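Local atomic coordinates of small ribosomal subunit protein bS6 (Thermotoga maritima, PDB entry 1VMB), a protein that probably binds 16S ribosomal RNA together with protein bS18, as a structural component of the small ribosomal subunit. Residues Phe25-Asn30 / Glu37-Arg42; Glu94-Tyr97 / Glu102-Arg105. One frame throughout, in Å; residues are numbered along the deposited sequence.

Contact 1: residues Phe25-Asn30 / Glu37-Arg42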
loop_
_atom_site.group_PDB
_atom_site.type_symbol
_atom_site.label_atom_id
_atom_site.label_comp_id
_atom_site.label_asym_id
_atom_site.label_seq_id
_atom_site.Cartn_x
_atom_site.Cartn_y
_atom_site.Cartn_z
ATOM N N PHE A 25 1.157 -3.860 -0.303
ATOM C CA PHE A 25 0.769 -4.631 -1.470
ATOM C C PHE A 25 1.955 -5.449 -2.004
ATOM O O PHE A 25 3.100 -4.990 -1.888
ATOM C CB PHE A 25 0.163 -3.749 -2.554
ATOM C CG PHE A 25 1.062 -2.620 -3.031
ATOM C CD1 PHE A 25 1.176 -1.406 -2.333
ATOM C CD2 PHE A 25 1.769 -2.741 -4.199
ATOM C CE1 PHE A 25 1.978 -0.434 -2.792
ATOM C CE2 PHE A 25 2.593 -1.747 -4.653
ATOM C CZ PHE A 25 2.697 -0.577 -3.951
ATOM N N ILE A 26 1.684 -6.635 -2.577
ATOM C CA ILE A 26 2.737 -7.551 -3.013
ATOM C C ILE A 26 2.537 -7.814 -4.507
ATOM O O ILE A 26 1.476 -8.223 -4.912
ATOM C CB ILE A 26 2.639 -8.890 -2.218
ATOM C CG1 ILE A 26 2.714 -8.606 -0.717
ATOM C CG2 ILE A 26 3.678 -9.878 -2.639
ATOM C CD1 ILE A 26 2.505 -9.787 0.172
ATOM N N ILE A 27 3.566 -7.580 -5.299
ATOM C CA ILE A 27 3.554 -7.776 -6.721
ATOM C C ILE A 27 4.172 -9.133 -7.025
ATOM O O ILE A 27 5.215 -9.578 -6.428
ATOM C CB ILE A 27 4.308 -6.612 -7.447
ATOM C CG1 ILE A 27 3.719 -5.218 -7.079
ATOM C CG2 ILE A 27 4.311 -6.871 -8.936
ATOM C CD1 ILE A 27 4.569 -4.023 -7.541
ATOM N N ALA A 28 3.527 -9.809 -7.964
ATOM C CA ALA A 28 3.965 -11.091 -8.435
ATOM C C ALA A 28 5.409 -11.044 -8.906
ATOM O O ALA A 28 5.867 -10.078 -9.579
ATOM C CB ALA A 28 3.082 -11.553 -9.569
ATOM N N PRO A 29 6.131 -12.111 -8.624
ATOM C CA PRO A 29 7.554 -12.127 -8.953
ATOM C C PRO A 29 7.910 -12.331 -10.429
ATOM O O PRO A 29 9.065 -12.190 -10.776
ATOM C CB PRO A 29 8.082 -13.267 -8.081
ATOM C CG PRO A 29 6.961 -14.230 -8.112
ATOM C CD PRO A 29 5.718 -13.368 -7.960
ATOM N N ASN A 30 6.932 -12.641 -11.283
ATOM C CA ASN A 30 7.164 -12.772 -12.713
ATOM C C ASN A 30 6.903 -11.469 -13.485
ATOM O O ASN A 30 6.950 -11.436 -14.697
ATOM C CB ASN A 30 6.345 -13.922 -13.285
ATOM C CG ASN A 30 4.870 -13.747 -13.114
ATOM O OD1 ASN A 30 4.390 -12.874 -12.380
ATOM N ND2 ASN A 30 4.117 -14.629 -13.768
ATOM N N GLU A 37 8.225 -1.353 -10.561
ATOM C CA GLU A 37 8.396 0.017 -10.100
ATOM C C GLU A 37 7.283 0.951 -10.629
ATOM O O GLU A 37 6.714 1.769 -9.881
ATOM C CB GLU A 37 9.781 0.543 -10.464
ATOM C CG GLU A 37 10.931 -0.167 -9.743
ATOM C CD GLU A 37 10.818 -0.210 -8.223
ATOM O OE1 GLU A 37 10.097 0.613 -7.594
ATOM O OE2 GLU A 37 11.485 -1.087 -7.626
ATOM N N ASN A 38 6.901 0.741 -11.865
ATOM C CA ASN A 38 5.755 1.486 -12.425
ATOM C C ASN A 38 4.465 1.233 -11.654
ATOM O O ASN A 38 3.696 2.175 -11.476
ATOM C CB ASN A 38 5.502 1.127 -13.885
ATOM C CG ASN A 38 6.601 1.530 -14.800
ATOM O OD1 ASN A 38 7.568 2.214 -14.403
ATOM N ND2 ASN A 38 6.518 1.060 -16.068
ATOM N N LEU A 39 4.210 -0.008 -11.231
ATOM C CA LEU A 39 2.986 -0.329 -10.455
ATOM C C LEU A 39 3.014 0.431 -9.150
ATOM O O LEU A 39 1.998 0.983 -8.670
ATOM C CB LEU A 39 2.852 -1.830 -10.191
ATOM C CG LEU A 39 2.138 -2.618 -11.316
ATOM C CD1 LEU A 39 2.469 -4.108 -11.174
ATOM C CD2 LEU A 39 0.593 -2.345 -11.253
ATOM N N VAL A 40 4.180 0.467 -8.520
ATOM C CA VAL A 40 4.322 1.289 -7.304
ATOM C C VAL A 40 3.908 2.748 -7.550
ATOM O O VAL A 40 3.154 3.331 -6.733
ATOM C CB VAL A 40 5.728 1.189 -6.721
ATOM C CG1 VAL A 40 5.843 2.166 -5.503
ATOM C CG2 VAL A 40 5.994 -0.258 -6.256
ATOM N N GLU A 41 4.385 3.305 -8.640
ATOM C CA GLU A 41 4.079 4.695 -9.020
ATOM C C GLU A 41 2.576 4.849 -9.267
ATOM O O GLU A 41 1.995 5.884 -8.881
ATOM C CB GLU A 41 4.941 5.101 -10.171
ATOM C CG GLU A 41 6.441 5.178 -9.864
ATOM C CD GLU A 41 6.766 6.119 -8.703
ATOM O OE1 GLU A 41 6.177 7.221 -8.618
ATOM O OE2 GLU A 41 7.601 5.738 -7.839
ATOM N N ARG A 42 1.929 3.823 -9.825
ATOM C CA ARG A 42 0.498 3.909 -10.082
ATOM C C ARG A 42 -0.258 3.924 -8.764
ATOM O O ARG A 42 -1.185 4.720 -8.587
ATOM C CB ARG A 42 0.012 2.754 -10.931
ATOM C CG ARG A 42 0.534 2.827 -12.320
ATOM C CD ARG A 42 -0.079 1.714 -13.155
ATOM N NE ARG A 42 0.366 1.731 -14.547
ATOM C CZ ARG A 42 1.331 0.932 -14.962
ATOM N NH1 ARG A 42 1.936 0.087 -14.089
ATOM N NH2 ARG A 42 1.711 0.940 -16.208
#

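Contact 2: residues Glu94-Tyr97 / Glu102-Arg105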
loop_
_atom_site.group_PDB
_atom_site.type_symbol
_atom_site.label_atom_id
_atom_site.label_comp_id
_atom_site.label_asym_id
_atom_site.label_seq_id
_atom_site.Cartn_x
_atom_site.Cartn_y
_atom_site.Cartn_z
ATOM N N GLU A 94 -8.788 0.453 -2.875
ATOM C CA GLU A 94 -9.240 -0.914 -2.922
ATOM C C GLU A 94 -9.638 -1.350 -4.302
ATOM O O GLU A 94 -9.268 -2.445 -4.778
ATOM C CB GLU A 94 -10.403 -1.042 -1.957
ATOM C CG GLU A 94 -11.062 -2.395 -1.978
ATOM C CD GLU A 94 -10.264 -3.496 -1.317
ATOM O OE1 GLU A 94 -9.291 -3.199 -0.588
ATOM O OE2 GLU A 94 -10.670 -4.673 -1.534
ATOM N N ASN A 95 -10.379 -0.487 -4.986
ATOM C CA ASN A 95 -10.829 -0.782 -6.361
ATOM C C ASN A 95 -9.694 -0.865 -7.366
ATOM O O ASN A 95 -9.739 -1.703 -8.279
ATOM C CB ASN A 95 -11.893 0.206 -6.794
ATOM C CG ASN A 95 -13.211 -0.043 -6.093
ATOM O OD1 ASN A 95 -13.383 -1.050 -5.398
ATOM N ND2 ASN A 95 -14.140 0.862 -6.268
ATOM N N PHE A 96 -8.654 -0.049 -7.236
ATOM C CA PHE A 96 -7.432 -0.222 -8.070
ATOM C C PHE A 96 -6.846 -1.621 -7.863
ATOM O O PHE A 96 -6.554 -2.353 -8.803
ATOM C CB PHE A 96 -6.353 0.837 -7.748
ATOM C CG PHE A 96 -5.088 0.613 -8.518
ATOM C CD1 PHE A 96 -5.056 0.961 -9.804
ATOM C CD2 PHE A 96 -3.974 0.028 -7.915
ATOM C CE1 PHE A 96 -3.903 0.736 -10.558
ATOM C CE2 PHE A 96 -2.821 -0.243 -8.686
ATOM C CZ PHE A 96 -2.834 0.134 -9.995
ATOM N N TYR A 97 -6.660 -1.993 -6.611
ATOM C CA TYR A 97 -6.106 -3.337 -6.342
ATOM C C TYR A 97 -6.970 -4.456 -6.938
ATOM O O TYR A 97 -6.443 -5.402 -7.564
ATOM C CB TYR A 97 -5.974 -3.551 -4.826
ATOM C CG TYR A 97 -4.940 -2.742 -4.084
ATOM C CD1 TYR A 97 -3.650 -2.556 -4.572
ATOM C CD2 TYR A 97 -5.213 -2.255 -2.805
ATOM C CE1 TYR A 97 -2.672 -1.850 -3.878
ATOM C CE2 TYR A 97 -4.212 -1.562 -2.080
ATOM C CZ TYR A 97 -2.972 -1.348 -2.623
ATOM O OH TYR A 97 -2.027 -0.720 -1.897
ATOM N N GLU A 102 -1.566 -8.347 -11.229
ATOM C CA GLU A 102 -0.161 -8.364 -10.919
ATOM C C GLU A 102 0.087 -8.150 -9.424
ATOM O O GLU A 102 1.150 -8.525 -8.928
ATOM C CB GLU A 102 0.528 -7.269 -11.707
ATOM C CG GLU A 102 0.520 -7.517 -13.207
ATOM C CD GLU A 102 -0.735 -7.032 -13.936
ATOM O OE1 GLU A 102 -1.668 -6.425 -13.346
ATOM O OE2 GLU A 102 -0.784 -7.279 -15.164
ATOM N N ILE A 103 -0.829 -7.467 -8.752
ATOM C CA ILE A 103 -0.789 -7.363 -7.295
ATOM C C ILE A 103 -1.552 -8.607 -6.767
ATOM O O ILE A 103 -2.812 -8.695 -6.871
ATOM C CB ILE A 103 -1.401 -6.027 -6.797
ATOM C CG1 ILE A 103 -0.465 -4.874 -7.226
ATOM C CG2 ILE A 103 -1.650 -6.087 -5.301
ATOM C CD1 ILE A 103 -1.000 -3.486 -7.023
ATOM N N ILE A 104 -0.815 -9.553 -6.146
ATOM C CA ILE A 104 -1.352 -10.826 -5.681
ATOM C C ILE A 104 -1.876 -10.829 -4.231
ATOM O O ILE A 104 -2.623 -11.716 -3.825
ATOM C CB ILE A 104 -0.331 -11.986 -5.907
ATOM C CG1 ILE A 104 1.000 -11.717 -5.195
ATOM C CG2 ILE A 104 -0.130 -12.186 -7.424
ATOM C CD1 ILE A 104 1.903 -12.832 -5.126
ATOM N N ARG A 105 -1.495 -9.814 -3.485
ATOM C CA ARG A 105 -2.033 -9.651 -2.144
ATOM C C ARG A 105 -1.939 -8.196 -1.740
ATOM O O ARG A 105 -0.951 -7.523 -2.071
ATOM C CB ARG A 105 -1.331 -10.562 -1.137
ATOM C CG ARG A 105 -1.675 -10.108 0.302
ATOM C CD ARG A 105 -1.956 -11.096 1.298
ATOM N NE ARG A 105 -2.568 -10.366 2.442
ATOM C CZ ARG A 105 -3.817 -10.517 2.826
ATOM N NH1 ARG A 105 -4.624 -11.332 2.152
ATOM N NH2 ARG A 105 -4.254 -9.828 3.876
HETATM O O HOH W 1 -5.455 -8.075 -7.566
#

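Contact 1: residues Phe25-Asn30 / Glu37-Arg42
Val40 and Leu39, neighbours on helix 33-51, present two bumps to the sheet, and Phe25 and Ile27 of strand 19-27 fill the dips around them. The tip of Ile27 does most of the fitting. Its CD1 drops into the notch between the two helix residues, 3.8 Å from Leu39 CB on one flank and 4.2 Å from Val40 CG2 on the other. A second touch lies nearer the strand, where the branch methyl Ile27 CG2 meets Leu39 CD1 at 4.0 Å. Val40 CG2, in turn, pushes toward the rim of the Phe25 ring near the ring plane, 4.0 Å from Phe25 CZ and practically equidistant from CE2; the two side chains run roughly at right angles. Phe25 can offer that rim because its CG lies between the backbone N and the carbonyl carbon (chi1 57°), which aims the ring, set on a CB that already points at the helix, so that its rim reaches Val40. Val43, one turn along, also touches this ring, while Trp106 and Ile81 meet it from neighbouring strands. The axes of strand 25-27 and helix 37-42 pass 10.1 Å apart and run roughly antiparallel, at 152°. No hydrogen bond joins the two segments: all four touching residues are buried and apolar, which implies that helix and strand are held here by dispersion and the hydrophobic effect, with shape setting the fit.

Contact 2: residues Glu94-Tyr97 / Glu102-Arg105
Ile103 CD1 is the point on which both aromatic side chains of helix 91-98 converge. It comes to the edge of the Tyr97 ring, in the ring plane, 3.7 Å from Tyr97 CD1 and 3.9 Å from Tyr97 CE1. The branch methyl Ile103 CG2 also approaches Tyr97 CD1, at 4.1 Å, but from well off the ring plane. Phe96 adds a lighter touch, its CE2 standing 4.1 Å from Ile103 CD1, with the side chains crossing at about a right angle. The two rings start from different torsions: CG of Phe96 is opposite its backbone N (chi1 176°), whereas CG of Tyr97 sits beside its own N (chi1 -69°), and this brings rings from consecutive residues to the same isoleucine. On the backbone side of the apolar contact a water lies 2.8 Å from Tyr97 O and 2.8 Å from Ile103 O, placed to donate to either carbonyl; with more acceptors nearby than it has protons, the two bonds need not both be made at once.

One shell out, the Tyr97 ring stacks with Trp106, and its hydroxyl is hydrogen-bonded to Ser23 OG on strand 19-27, which fixes the far end of the ring. Phe96 packs on Val43 and Ile46 of helix 33-51, and Phe25 lies against Ile103. Together these residues join the second helix to the edge strand that follows it, the closing helix-to-strand step of the second beta-alpha-beta unit in the ferredoxin-like fold of bS6.

In the fold
Contact 1 closes before contact 2 opens along the chain, and their centres lie about 9 Å apart. Each pairs a helix with a strand of the four-stranded antiparallel sheet: helix 33-51 with strand 19-27, then helix 91-98 with strand 103-110. Those strands are neighbours, 19-27 inside the sheet and 103-110 at its edge. A probable backbone hydrogen bond, Ile26 N to Arg105 O at 2.8 Å, joins them, and another, Ala28 N to Glu102 O at 2.9 Å, carries the pairing one step past their ends. Phe25 of contact 1 also packs against the Tyr97 hydroxyl of contact 2. Both contacts thus belong to one continuous core between the sheet and two helices, joining the two halves of the protein.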